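Local coordinates for methylaspartate ammonia-lyase (Citrobacter amalonaticus, PDB 1KKO), which catalyses the reversible anti elimination of ammonia from L-threo-3-methylaspartate to give mesaconate, with magnesium as cofactor, at residues E273-D277 with L288-T292; V302-D307 with C325-K331; I316-D321 with Y347-M353; E354-T360 with P380-K386. One frame throughout, in Å; residues are numbered along the deposited sequence.

All four contacts belong to the TIM-barrel part of this enolase-superfamily enzyme and are mostly buried. Interactions 2 and 4 pair strands within the barrel sheet, through backbone hydrogen bonds, and both run on to residues that touch the bound sulfate; strands 327-330 and 354-357 are neighbours, so the two ladders continue into each other, with a salt bridge from K303 to E354. Interactions 1 and 3 lie outside the sheet and rely on side chains. Interaction 1 is wholly apolar and buried, whereas interaction 3 packs apolar groups against strand 327-330 but reaches an exposed rim with a tyrosine-aspartate bond. F319 of interaction 3 touches L288 of interaction 1.

Interaction 1 of 4, residues E273-D277 with L288-T292; sequences EGPVD and LTAIT
The pyrrolidine ring of P275, the one ring in the contact, meets helix 281-298 with its CG corner. That carbon lies 3.8 Å from L288 CD2, the two side chains crossing at about a right angle, and 4.1 Å from I291 CD1. One ring atom thus touches methyls from two residues set three apart on the helix. V276 sets both branches against the same two residues: CG1 meets I291 CD1 at 3.7 Å, the side chains reaching toward each other tip to tip, and CG2, which is also near that methyl, slides past L288 CD2 at 4.0 Å. I291 gets there because its chain is stretched out past CG1 (chi2 167°), carrying CD1 off the helix surface. In the TIM barrel this is a loop after strand 270-273 packing on the helix that follows it. E273, at the end of the strand, is a magnesium ligand whose OE2 accepts a hydrogen bond from Q329. V276 O accepts another from Q284, a residue of the same helix one turn before L288. Helix 251-260 adds I258 against P275 and C254 against V276, while L288 and I291 rest in turn on A306 and I304 of strand 303-306.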
loop_
_atom_site.group_PDB
_atom_site.type_symbol
_atom_site.label_atom_id
_atom_site.label_comp_id
_atom_site.label_asym_id
_atom_site.label_seq_id
_atom_site.Cartn_x
_atom_site.Cartn_y
_atom_site.Cartn_z
ATOM N N GLU A 273 -15.790 -4.678 18.623
ATOM C CA GLU A 273 -16.352 -5.359 17.466
ATOM C C GLU A 273 -16.333 -6.869 17.656
ATOM O O GLU A 273 -15.376 -7.426 18.197
ATOM C CB GLU A 273 -15.591 -4.957 16.193
ATOM C CG GLU A 273 -16.145 -5.594 14.925
ATOM C CD GLU A 273 -15.617 -4.980 13.644
ATOM O OE1 GLU A 273 -14.640 -4.213 13.681
ATOM O OE2 GLU A 273 -16.185 -5.284 12.579
ATOM N N GLY A 274 -17.403 -7.513 17.214
ATOM C CA GLY A 274 -17.502 -8.957 17.279
ATOM C C GLY A 274 -17.382 -9.551 18.670
ATOM O O GLY A 274 -16.613 -10.474 18.880
ATOM N N PRO A 275 -18.133 -9.065 19.647
ATOM C CA PRO A 275 -17.970 -9.602 21.002
ATOM C C PRO A 275 -18.260 -11.103 21.117
ATOM O O PRO A 275 -17.605 -11.781 21.918
ATOM C CB PRO A 275 -18.975 -8.787 21.818
ATOM C CG PRO A 275 -19.957 -8.305 20.839
ATOM C CD PRO A 275 -19.140 -7.988 19.607
ATOM N N VAL A 276 -19.213 -11.592 20.332
ATOM C CA VAL A 276 -19.598 -12.996 20.345
ATOM C C VAL A 276 -19.779 -13.465 18.916
ATOM O O VAL A 276 -19.956 -12.654 18.010
ATOM C CB VAL A 276 -20.939 -13.178 21.086
ATOM C CG1 VAL A 276 -20.837 -12.669 22.495
ATOM C CG2 VAL A 276 -22.043 -12.457 20.330
ATOM N N ASP A 277 -19.685 -14.772 18.704
ATOM C CA ASP A 277 -19.985 -15.371 17.412
ATOM C C ASP A 277 -20.937 -16.541 17.659
ATOM O O ASP A 277 -20.514 -17.637 18.045
ATOM C CB ASP A 277 -18.725 -15.848 16.707
ATOM C CG ASP A 277 -19.015 -16.469 15.361
ATOM O OD1 ASP A 277 -20.198 -16.629 14.993
ATOM O OD2 ASP A 277 -18.111 -16.846 14.588
ATOM N N LEU A 288 -26.400 -10.171 19.971
ATOM C CA LEU A 288 -25.949 -8.791 20.044
ATOM C C LEU A 288 -27.028 -7.909 20.668
ATOM O O LEU A 288 -26.719 -7.017 21.450
ATOM C CB LEU A 288 -25.576 -8.267 18.668
ATOM C CG LEU A 288 -24.385 -8.938 17.989
ATOM C CD1 LEU A 288 -24.087 -8.206 16.685
ATOM C CD2 LEU A 288 -23.168 -8.948 18.882
ATOM N N THR A 289 -28.288 -8.166 20.320
ATOM C CA THR A 289 -29.400 -7.392 20.873
ATOM C C THR A 289 -29.394 -7.479 22.390
ATOM O O THR A 289 -29.536 -6.485 23.089
ATOM C CB THR A 289 -30.733 -7.903 20.311
ATOM O OG1 THR A 289 -30.768 -7.717 18.887
ATOM C CG2 THR A 289 -31.915 -7.096 20.852
ATOM N N ALA A 290 -29.214 -8.689 22.898
ATOM C CA ALA A 290 -29.153 -8.906 24.336
ATOM C C ALA A 290 -27.969 -8.201 25.000
ATOM O O ALA A 290 -28.101 -7.644 26.083
ATOM C CB ALA A 290 -29.138 -10.385 24.641
ATOM N N ILE A 291 -26.795 -8.213 24.363
ATOM C CA ILE A 291 -25.656 -7.501 24.929
ATOM C C ILE A 291 -25.940 -5.996 24.958
ATOM O O ILE A 291 -25.638 -5.324 25.948
ATOM C CB ILE A 291 -24.350 -7.798 24.148
ATOM C CG1 ILE A 291 -23.987 -9.279 24.275
ATOM C CG2 ILE A 291 -23.207 -6.921 24.658
ATOM C CD1 ILE A 291 -22.899 -9.724 23.303
ATOM N N THR A 292 -26.487 -5.476 23.863
ATOM C CA THR A 292 -26.815 -4.060 23.767
ATOM C C THR A 292 -27.794 -3.679 24.881
ATOM O O THR A 292 -27.598 -2.673 25.566
ATOM C CB THR A 292 -27.401 -3.780 22.379
ATOM O OG1 THR A 292 -26.396 -4.030 21.383
ATOM C CG2 THR A 292 -27.743 -2.297 22.196
#

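Interaction 2 of 4, residues V302-D307 with C325-K331. With SO4 (sulfate ion), chain C.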
loop_
_atom_site.group_PDB
_atom_site.type_symbol
_atom_site.label_atom_id
_atom_site.label_comp_id
_atom_site.label_asym_id
_atom_site.label_seq_id
_atom_site.Cartn_x
_atom_site.Cartn_y
_atom_site.Cartn_z
ATOM N N VAL A 302 -19.857 2.251 26.343
ATOM C CA VAL A 302 -19.132 1.412 25.388
ATOM C C VAL A 302 -20.099 0.904 24.330
ATOM O O VAL A 302 -21.215 0.505 24.630
ATOM C CB VAL A 302 -18.435 0.217 26.071
ATOM C CG1 VAL A 302 -17.631 -0.592 25.049
ATOM C CG2 VAL A 302 -17.524 0.682 27.197
ATOM N N LYS A 303 -19.655 0.903 23.078
ATOM C CA LYS A 303 -20.506 0.480 21.975
ATOM C C LYS A 303 -20.031 -0.836 21.368
ATOM O O LYS A 303 -18.862 -1.161 21.466
ATOM C CB LYS A 303 -20.540 1.574 20.909
ATOM C CG LYS A 303 -21.288 2.826 21.368
ATOM C CD LYS A 303 -21.222 3.915 20.321
ATOM C CE LYS A 303 -21.973 5.163 20.721
ATOM N NZ LYS A 303 -21.701 6.249 19.742
ATOM N N ILE A 304 -20.947 -1.586 20.766
ATOM C CA ILE A 304 -20.570 -2.830 20.087
ATOM C C ILE A 304 -20.876 -2.745 18.594
ATOM O O ILE A 304 -21.791 -2.039 18.147
ATOM C CB ILE A 304 -21.174 -4.110 20.740
ATOM C CG1 ILE A 304 -22.700 -4.100 20.707
ATOM C CG2 ILE A 304 -20.621 -4.286 22.154
ATOM C CD1 ILE A 304 -23.326 -5.451 21.037
ATOM N N VAL A 305 -20.062 -3.479 17.840
ATOM C CA VAL A 305 -20.098 -3.486 16.392
ATOM C C VAL A 305 -20.365 -4.898 15.874
ATOM O O VAL A 305 -19.649 -5.839 16.225
ATOM C CB VAL A 305 -18.743 -3.020 15.817
ATOM C CG1 VAL A 305 -18.842 -2.836 14.304
ATOM C CG2 VAL A 305 -18.281 -1.744 16.481
ATOM N N ALA A 306 -21.376 -5.049 15.024
ATOM C CA ALA A 306 -21.647 -6.316 14.364
ATOM C C ALA A 306 -20.685 -6.504 13.212
ATOM O O ALA A 306 -20.277 -5.555 12.554
ATOM C CB ALA A 306 -23.049 -6.361 13.863
ATOM N N ASP A 307 -20.342 -7.750 12.944
ATOM C CA ASP A 307 -19.456 -8.067 11.832
ATOM C C ASP A 307 -19.807 -9.460 11.308
ATOM O O ASP A 307 -20.433 -9.590 10.257
ATOM C CB ASP A 307 -18.010 -7.970 12.299
ATOM C CG ASP A 307 -17.017 -8.356 11.241
ATOM O OD1 ASP A 307 -17.329 -8.298 10.034
ATOM O OD2 ASP A 307 -15.866 -8.726 11.546
ATOM N N CYS A 325 -27.264 -3.601 17.746
ATOM C CA CYS A 325 -25.958 -3.105 18.142
ATOM C C CYS A 325 -25.862 -1.651 17.732
ATOM O O CYS A 325 -26.780 -1.126 17.115
ATOM C CB CYS A 325 -24.862 -3.920 17.451
ATOM S SG CYS A 325 -25.053 -3.991 15.679
ATOM N N HIS A 326 -24.766 -1.003 18.078
ATOM C CA HIS A 326 -24.620 0.418 17.806
ATOM C C HIS A 326 -24.082 0.733 16.433
ATOM O O HIS A 326 -24.352 1.795 15.896
ATOM C CB HIS A 326 -23.695 1.032 18.843
ATOM C CG HIS A 326 -24.114 0.737 20.242
ATOM N ND1 HIS A 326 -23.683 -0.382 20.917
ATOM C CD2 HIS A 326 -24.953 1.388 21.081
ATOM C CE1 HIS A 326 -24.235 -0.405 22.116
ATOM N NE2 HIS A 326 -25.004 0.660 22.244
HETATM N N MSE A 327 -23.301 -0.193 15.886
HETATM C CA MSE A 327 -22.599 0.007 14.628
HETATM C C MSE A 327 -22.499 -1.329 13.929
HETATM O O MSE A 327 -22.425 -2.364 14.585
HETATM C CB MSE A 327 -21.198 0.539 14.926
HETATM C CG MSE A 327 -20.311 0.744 13.719
HETATM SE SE MSE A 327 -18.557 1.424 14.223
HETATM C CE MSE A 327 -18.906 3.300 13.988
ATOM N N VAL A 328 -22.525 -1.308 12.599
ATOM C CA VAL A 328 -22.338 -2.516 11.809
ATOM C C VAL A 328 -21.180 -2.334 10.838
ATOM O O VAL A 328 -21.064 -1.286 10.208
ATOM C CB VAL A 328 -23.585 -2.886 10.974
ATOM C CG1 VAL A 328 -24.715 -3.363 11.857
ATOM C CG2 VAL A 328 -24.036 -1.749 10.134
ATOM N N GLN A 329 -20.323 -3.347 10.725
ATOM C CA GLN A 329 -19.290 -3.328 9.682
ATOM C C GLN A 329 -19.886 -3.785 8.347
ATOM O O GLN A 329 -20.240 -4.957 8.181
ATOM C CB GLN A 329 -18.046 -4.184 9.980
ATOM C CG GLN A 329 -17.064 -3.952 8.801
ATOM C CD GLN A 329 -15.732 -4.672 8.801
ATOM O OE1 GLN A 329 -15.078 -4.724 7.746
ATOM N NE2 GLN A 329 -15.328 -5.235 9.934
ATOM N N ILE A 330 -19.999 -2.831 7.426
ATOM C CA ILE A 330 -20.387 -3.061 6.045
ATOM C C ILE A 330 -19.061 -3.457 5.380
ATOM O O ILE A 330 -18.232 -2.610 5.047
ATOM C CB ILE A 330 -20.995 -1.758 5.495
ATOM C CG1 ILE A 330 -22.244 -1.371 6.312
ATOM C CG2 ILE A 330 -21.329 -1.858 4.013
ATOM C CD1 ILE A 330 -22.775 0.010 5.995
ATOM N N LYS A 331 -18.828 -4.759 5.285
ATOM C CA LYS A 331 -17.526 -5.273 4.844
ATOM C C LYS A 331 -17.570 -5.312 3.328
ATOM O O LYS A 331 -18.022 -6.276 2.709
ATOM C CB LYS A 331 -17.235 -6.626 5.457
ATOM C CG LYS A 331 -15.798 -7.048 5.244
ATOM C CD LYS A 331 -15.421 -8.271 6.056
ATOM C CE LYS A 331 -13.920 -8.372 6.292
ATOM N NZ LYS A 331 -13.482 -7.489 7.388
HETATM S S SO4 C . -9.825 -8.305 7.310
HETATM O O1 SO4 C . -10.328 -8.966 6.080
HETATM O O2 SO4 C . -9.207 -9.447 8.083
HETATM O O3 SO4 C . -8.820 -7.303 6.977
HETATM O O4 SO4 C . -10.889 -7.698 8.147
HETATM O O HOH W 1 -14.793 -8.968 9.173
HETATM O O HOH W 2 -13.516 -7.604 11.229
#
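H326 meets the K303-I304 backbone and side chains with almost every atom. Its CB passes I304 O at 3.7 Å and K303 CB. CG and CD2 then lie beneath K303 CG, which sits over one ring face in a CH-pi contact, 3.9 Å from the ring centroid. ND1 accepts a nearly straight bond from I304 N (3.0 Å, 169°), though the donor stands 29° out of the ring plane; CE1 comes near V302 O. Beyond the ring K303 runs on to a salt bridge with E354. I304 O takes two bonds, from the N atoms of H326 and M327, after which the parallel ladder continues with A306 N to M327 O (2.9 Å) and Q329 N to A306 O. At the C-terminal ends D307, a magnesium ligand, and substrate-binding Q329 lie side by side, their flat groups 20° apart; Q329 NE2 bonds instead to E273. Two waters link D307 OD2 to Q329 NE2 and to K331 NZ, the proton acceptor, which also bonds the sulfate O4 (2.7 Å). Strands 303-306 and 327-330 are joined by helix 313-321 in a beta-alpha-beta unit, with strand 270-273 beside 303-306, strand 354-357 beside 327-330, and helix 281-298 packed on I304 and A306.

Interaction 3 of 4, residues I316-D321 with Y347-M353; sequences IVDFTD and YCNKHGM
Two helices of the outer layer of the TIM barrel, 313-321 and 339-351, run nearly parallel here (12°), their local axes 10.2 Å apart. Y347 fills much of the gap. With CG anti to the backbone N (chi1 -168°), its ring is thrown across toward helix 313-321 and gripped on both faces. V317 CG2 sits over the ring centre in a CH-pi contact, 3.9 Å from the centroid, and H351 CE1 of its own helix lies over the rim of the opposite face. H351 is itself tethered, its ND1 donating to Y347 O at 2.7 Å. Farther along, T320 points into the interface. Its CG2 packs on H351 CB at 3.8 Å, while OG1 turns back one turn to bond I316 O at 2.8 Å, so the buried hydroxyl is satisfied within its own helix. I316 CG2 touches C348 SG at 3.8 Å. The chain turns out of the helix through a Schellman motif at G352, and selenomethionine M353 bends at chi2 and chi3 to bring CE to 3.7 Å from T320 CA. At the solvent-facing rim, Y347 OH donates to D321 OD1 at 2.6 Å, on the syn lone pair of that oxygen, with carboxylate and ring planes 54° apart. D321 is the last residue of its helix, whose end would tend to make a carboxylate less comfortable as an anion; the short bond from a phenol held flat between V317 and H351 probably offsets this by stabilising the charged form.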
loop_
_atom_site.group_PDB
_atom_site.type_symbol
_atom_site.label_atom_id
_atom_site.label_comp_id
_atom_site.label_asym_id
_atom_site.label_seq_id
_atom_site.Cartn_x
_atom_site.Cartn_y
_atom_site.Cartn_z
ATOM N N ILE A 316 -27.422 -6.510 6.551
ATOM C CA ILE A 316 -27.249 -5.236 7.230
ATOM C C ILE A 316 -28.610 -4.653 7.631
ATOM O O ILE A 316 -28.785 -4.159 8.741
ATOM C CB ILE A 316 -26.438 -4.279 6.344
ATOM C CG1 ILE A 316 -24.993 -4.795 6.230
ATOM C CG2 ILE A 316 -26.493 -2.868 6.898
ATOM C CD1 ILE A 316 -24.278 -4.349 4.991
ATOM N N VAL A 317 -29.568 -4.727 6.723
ATOM C CA VAL A 317 -30.935 -4.305 7.009
ATOM C C VAL A 317 -31.478 -5.074 8.211
ATOM O O VAL A 317 -32.073 -4.476 9.117
ATOM C CB VAL A 317 -31.820 -4.513 5.772
ATOM C CG1 VAL A 317 -33.298 -4.408 6.115
ATOM C CG2 VAL A 317 -31.454 -3.506 4.707
ATOM N N ASP A 318 -31.252 -6.385 8.246
ATOM C CA ASP A 318 -31.766 -7.221 9.333
ATOM C C ASP A 318 -31.135 -6.884 10.686
ATOM O O ASP A 318 -31.831 -6.810 11.712
ATOM C CB ASP A 318 -31.561 -8.697 8.998
ATOM C CG ASP A 318 -32.406 -9.169 7.827
ATOM O OD1 ASP A 318 -33.406 -8.509 7.464
ATOM O OD2 ASP A 318 -32.135 -10.214 7.212
ATOM N N PHE A 319 -29.817 -6.688 10.712
ATOM C CA PHE A 319 -29.163 -6.303 11.954
ATOM C C PHE A 319 -29.645 -4.927 12.428
ATOM O O PHE A 319 -29.797 -4.695 13.628
ATOM C CB PHE A 319 -27.634 -6.312 11.810
ATOM C CG PHE A 319 -26.992 -7.669 11.986
ATOM C CD1 PHE A 319 -27.053 -8.625 10.988
ATOM C CD2 PHE A 319 -26.308 -7.960 13.142
ATOM C CE1 PHE A 319 -26.448 -9.854 11.155
ATOM C CE2 PHE A 319 -25.698 -9.191 13.310
ATOM C CZ PHE A 319 -25.763 -10.125 12.314
ATOM N N THR A 320 -29.843 -4.018 11.483
ATOM C CA THR A 320 -30.339 -2.680 11.778
ATOM C C THR A 320 -31.767 -2.699 12.322
ATOM O O THR A 320 -32.048 -2.102 13.357
ATOM C CB THR A 320 -30.262 -1.840 10.508
ATOM O OG1 THR A 320 -28.884 -1.692 10.127
ATOM C CG2 THR A 320 -30.788 -0.421 10.741
ATOM N N ASP A 321 -32.656 -3.406 11.636
ATOM C CA ASP A 321 -34.064 -3.420 12.028
ATOM C C ASP A 321 -34.253 -3.998 13.413
ATOM O O ASP A 321 -35.202 -3.654 14.097
ATOM C CB ASP A 321 -34.873 -4.257 11.055
ATOM C CG ASP A 321 -35.047 -3.607 9.705
ATOM O OD1 ASP A 321 -34.719 -2.413 9.555
ATOM O OD2 ASP A 321 -35.541 -4.239 8.745
ATOM N N TYR A 347 -29.255 3.223 4.518
ATOM C CA TYR A 347 -30.260 2.544 5.331
ATOM C C TYR A 347 -29.894 2.679 6.798
ATOM O O TYR A 347 -30.744 2.989 7.647
ATOM C CB TYR A 347 -30.386 1.061 4.937
ATOM C CG TYR A 347 -31.598 0.416 5.551
ATOM C CD1 TYR A 347 -32.803 0.415 4.884
ATOM C CD2 TYR A 347 -31.539 -0.174 6.793
ATOM C CE1 TYR A 347 -33.929 -0.161 5.435
ATOM C CE2 TYR A 347 -32.657 -0.725 7.369
ATOM C CZ TYR A 347 -33.849 -0.725 6.682
ATOM O OH TYR A 347 -34.966 -1.298 7.251
ATOM N N CYS A 348 -28.625 2.455 7.119
ATOM C CA CYS A 348 -28.157 2.609 8.491
ATOM C C CYS A 348 -28.405 4.024 8.972
ATOM O O CYS A 348 -28.972 4.236 10.051
ATOM C CB CYS A 348 -26.663 2.303 8.598
ATOM S SG CYS A 348 -26.250 0.552 8.431
ATOM N N ASN A 349 -27.974 5.000 8.179
ATOM C CA ASN A 349 -28.106 6.400 8.573
ATOM C C ASN A 349 -29.559 6.800 8.824
ATOM O O ASN A 349 -29.849 7.515 9.771
ATOM C CB ASN A 349 -27.471 7.332 7.532
ATOM C CG ASN A 349 -25.952 7.229 7.489
ATOM O OD1 ASN A 349 -25.361 6.562 8.315
ATOM N ND2 ASN A 349 -25.330 7.917 6.535
ATOM N N LYS A 350 -30.462 6.325 7.980
ATOM C CA LYS A 350 -31.875 6.657 8.110
ATOM C C LYS A 350 -32.439 6.119 9.392
ATOM O O LYS A 350 -33.303 6.751 10.007
ATOM C CB LYS A 350 -32.666 6.075 6.937
ATOM C CG LYS A 350 -34.166 6.370 7.004
ATOM C CD LYS A 350 -34.860 5.913 5.732
ATOM C CE LYS A 350 -36.367 6.035 5.838
ATOM N NZ LYS A 350 -37.088 5.270 4.779
ATOM N N HIS A 351 -31.966 4.953 9.807
ATOM C CA HIS A 351 -32.533 4.275 10.956
ATOM C C HIS A 351 -31.719 4.439 12.276
ATOM O O HIS A 351 -32.077 3.879 13.311
ATOM C CB HIS A 351 -32.813 2.834 10.547
ATOM C CG HIS A 351 -33.778 2.725 9.397
ATOM N ND1 HIS A 351 -33.387 2.516 8.094
ATOM C CD2 HIS A 351 -35.126 2.869 9.356
ATOM C CE1 HIS A 351 -34.448 2.482 7.308
ATOM N NE2 HIS A 351 -35.518 2.695 8.052
ATOM N N GLY A 352 -30.685 5.273 12.260
ATOM C CA GLY A 352 -29.906 5.561 13.461
ATOM C C GLY A 352 -28.791 4.596 13.807
ATOM O O GLY A 352 -28.193 4.712 14.876
HETATM N N MSE A 353 -28.536 3.631 12.922
HETATM C CA MSE A 353 -27.441 2.673 13.071
HETATM C C MSE A 353 -26.167 3.328 12.565
HETATM O O MSE A 353 -26.174 3.950 11.500
HETATM C CB MSE A 353 -27.724 1.422 12.243
HETATM C CG MSE A 353 -26.566 0.432 12.173
HETATM SE SE MSE A 353 -26.143 -0.378 13.888
HETATM C CE MSE A 353 -27.512 -1.707 13.900
#

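Interaction 4 of 4, residues E354-T360 with P380-K386; sequences EAYQGGT and PMRMLIK. With SO4 (sulfate ion), chain C.
K386 turns its CG back between its backbone N and carbonyl carbon (chi1 69°) and then extends, which carries NZ to G358 O at 2.9 Å, in the carbonyl plane and on a lone pair. NZ also forms a salt bridge with E363. Y356, its CG anti to the backbone N (chi1 162°), brings its ring alongside the partner strand, with R382 O and L384 N at the ring edge, in plane, and L384 CD1 3.6 Å from Y356 OH. L384 in turn lays CD2 against G359 C at 3.5 Å. Strands 354-357 and 382-384 are the seventh and eighth of the TIM barrel, joined by helix 365-378 in a parallel beta-alpha-beta unit. A355 O accepts from M381 N (2.8 Å) and more weakly from R382 N; Q357 N then bonds R382 O, and L384 N bonds Q357 O at 3.0 Å. Q357 and selenomethionine M383 lie side by side on the sheet face turned to that helix, with P380 CG beside Q357 OE1 at 3.8 Å and Q357 NE2 hydrogen-bonded to C371 O. R382 runs obliquely to the Y356 side chain, its CG near Y356 CD1 at the ring's rim, then leads away to a hydrogen bond with H236 and a cation-pi contact with Y271. Past the strand, the OG1 hydroxyl of T360, which probably contacts substrate, donates a hydrogen bond to sulfate O1.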
loop_
_atom_site.group_PDB
_atom_site.type_symbol
_atom_site.label_atom_id
_atom_site.label_comp_id
_atom_site.label_asym_id
_atom_site.label_seq_id
_atom_site.Cartn_x
_atom_site.Cartn_y
_atom_site.Cartn_z
ATOM N N GLU A 354 -25.077 3.220 13.314
ATOM C CA GLU A 354 -23.810 3.775 12.853
ATOM C C GLU A 354 -23.258 2.851 11.771
ATOM O O GLU A 354 -23.122 1.636 11.967
ATOM C CB GLU A 354 -22.812 3.928 13.994
ATOM C CG GLU A 354 -23.267 4.939 15.031
ATOM C CD GLU A 354 -22.308 5.086 16.192
ATOM O OE1 GLU A 354 -21.155 4.622 16.089
ATOM O OE2 GLU A 354 -22.703 5.679 17.222
ATOM N N ALA A 355 -22.962 3.434 10.617
ATOM C CA ALA A 355 -22.417 2.685 9.491
ATOM C C ALA A 355 -20.896 2.733 9.494
ATOM O O ALA A 355 -20.306 3.800 9.422
ATOM C CB ALA A 355 -22.955 3.245 8.210
ATOM N N TYR A 356 -20.281 1.566 9.610
ATOM C CA TYR A 356 -18.828 1.426 9.509
ATOM C C TYR A 356 -18.547 0.810 8.134
ATOM O O TYR A 356 -18.845 -0.357 7.882
ATOM C CB TYR A 356 -18.288 0.578 10.677
ATOM C CG TYR A 356 -16.910 -0.001 10.494
ATOM C CD1 TYR A 356 -15.928 0.636 9.728
ATOM C CD2 TYR A 356 -16.600 -1.219 11.084
ATOM C CE1 TYR A 356 -14.674 0.057 9.576
ATOM C CE2 TYR A 356 -15.353 -1.794 10.932
ATOM C CZ TYR A 356 -14.409 -1.164 10.170
ATOM O OH TYR A 356 -13.188 -1.762 9.989
ATOM N N GLN A 357 -18.046 1.636 7.216
ATOM C CA GLN A 357 -17.718 1.170 5.873
ATOM C C GLN A 357 -16.338 0.547 5.957
ATOM O O GLN A 357 -15.314 1.231 5.971
ATOM C CB GLN A 357 -17.764 2.306 4.866
ATOM C CG GLN A 357 -17.739 1.808 3.432
ATOM C CD GLN A 357 -17.691 2.920 2.434
ATOM O OE1 GLN A 357 -18.603 3.742 2.368
ATOM N NE2 GLN A 357 -16.625 2.951 1.642
ATOM N N GLY A 358 -16.342 -0.768 6.087
ATOM C CA GLY A 358 -15.131 -1.508 6.345
ATOM C C GLY A 358 -14.494 -2.042 5.081
ATOM O O GLY A 358 -14.343 -1.327 4.092
ATOM N N GLY A 359 -14.137 -3.311 5.114
ATOM C CA GLY A 359 -13.425 -3.916 4.010
ATOM C C GLY A 359 -12.415 -4.903 4.546
ATOM O O GLY A 359 -12.610 -5.495 5.614
ATOM N N THR A 360 -11.327 -5.089 3.809
ATOM C CA THR A 360 -10.351 -6.097 4.166
ATOM C C THR A 360 -8.948 -5.649 3.849
ATOM O O THR A 360 -8.714 -4.864 2.928
ATOM C CB THR A 360 -10.683 -7.391 3.398
ATOM O OG1 THR A 360 -9.711 -8.418 3.680
ATOM C CG2 THR A 360 -10.672 -7.186 1.881
ATOM N N PRO A 380 -20.774 7.389 5.764
ATOM C CA PRO A 380 -20.716 6.472 6.895
ATOM C C PRO A 380 -20.027 7.184 8.065
ATOM O O PRO A 380 -19.360 8.200 7.880
ATOM C CB PRO A 380 -19.839 5.331 6.369
ATOM C CG PRO A 380 -18.930 6.022 5.385
ATOM C CD PRO A 380 -19.847 6.996 4.683
HETATM N N MSE A 381 -20.182 6.639 9.258
HETATM C CA MSE A 381 -19.538 7.163 10.447
HETATM C C MSE A 381 -18.049 6.848 10.551
HETATM O O MSE A 381 -17.324 7.540 11.254
HETATM C CB MSE A 381 -20.245 6.553 11.656
HETATM C CG MSE A 381 -21.059 7.547 12.397
HETATM SE SE MSE A 381 -19.892 8.444 13.624
HETATM C CE MSE A 381 -20.030 7.298 15.125
ATOM N N ARG A 382 -17.610 5.801 9.856
ATOM C CA ARG A 382 -16.255 5.314 9.978
ATOM C C ARG A 382 -15.885 4.580 8.714
ATOM O O ARG A 382 -16.733 3.966 8.093
ATOM C CB ARG A 382 -16.211 4.337 11.151
ATOM C CG ARG A 382 -14.838 3.850 11.577
ATOM C CD ARG A 382 -14.814 3.254 12.972
ATOM N NE ARG A 382 -15.316 4.232 13.927
ATOM C CZ ARG A 382 -15.750 3.972 15.149
ATOM N NH1 ARG A 382 -15.710 2.751 15.649
ATOM N NH2 ARG A 382 -16.245 4.963 15.881
HETATM N N MSE A 383 -14.613 4.653 8.334
HETATM C CA MSE A 383 -14.126 3.935 7.166
HETATM C C MSE A 383 -12.788 3.291 7.474
HETATM O O MSE A 383 -11.906 3.906 8.055
HETATM C CB MSE A 383 -13.976 4.873 5.975
HETATM C CG MSE A 383 -13.342 4.194 4.764
HETATM SE SE MSE A 383 -13.543 5.191 3.113
HETATM C CE MSE A 383 -12.927 6.853 3.688
ATOM N N LEU A 384 -12.649 2.038 7.082
ATOM C CA LEU A 384 -11.415 1.302 7.291
ATOM C C LEU A 384 -10.262 1.775 6.409
ATOM O O LEU A 384 -10.420 1.950 5.196
ATOM C CB LEU A 384 -11.650 -0.183 7.022
ATOM C CG LEU A 384 -10.443 -1.123 7.145
ATOM C CD1 LEU A 384 -9.968 -1.221 8.593
ATOM C CD2 LEU A 384 -10.810 -2.494 6.594
ATOM N N ILE A 385 -9.100 1.956 7.033
ATOM C CA ILE A 385 -7.859 2.199 6.309
ATOM C C ILE A 385 -7.413 0.852 5.730
ATOM O O ILE A 385 -7.179 -0.113 6.448
ATOM C CB ILE A 385 -6.827 2.808 7.254
ATOM C CG1 ILE A 385 -7.279 4.201 7.678
ATOM C CG2 ILE A 385 -5.468 2.860 6.594
ATOM C CD1 ILE A 385 -6.538 4.773 8.851
ATOM N N LYS A 386 -7.325 0.798 4.416
ATOM C CA LYS A 386 -7.105 -0.445 3.712
ATOM C C LYS A 386 -6.514 -0.149 2.339
ATOM O O LYS A 386 -6.525 1.001 1.898
ATOM C CB LYS A 386 -8.446 -1.181 3.573
ATOM C CG LYS A 386 -9.419 -0.503 2.626
ATOM C CD LYS A 386 -10.801 -1.128 2.686
ATOM C CE LYS A 386 -11.664 -0.663 1.544
ATOM N NZ LYS A 386 -12.982 -1.372 1.478
HETATM S S SO4 C . -9.825 -8.305 7.310
HETATM O O1 SO4 C . -10.328 -8.966 6.080
HETATM O O2 SO4 C . -9.207 -9.447 8.083
HETATM O O3 SO4 C . -8.820 -7.303 6.977
HETATM O O4 SO4 C . -10.889 -7.698 8.147
#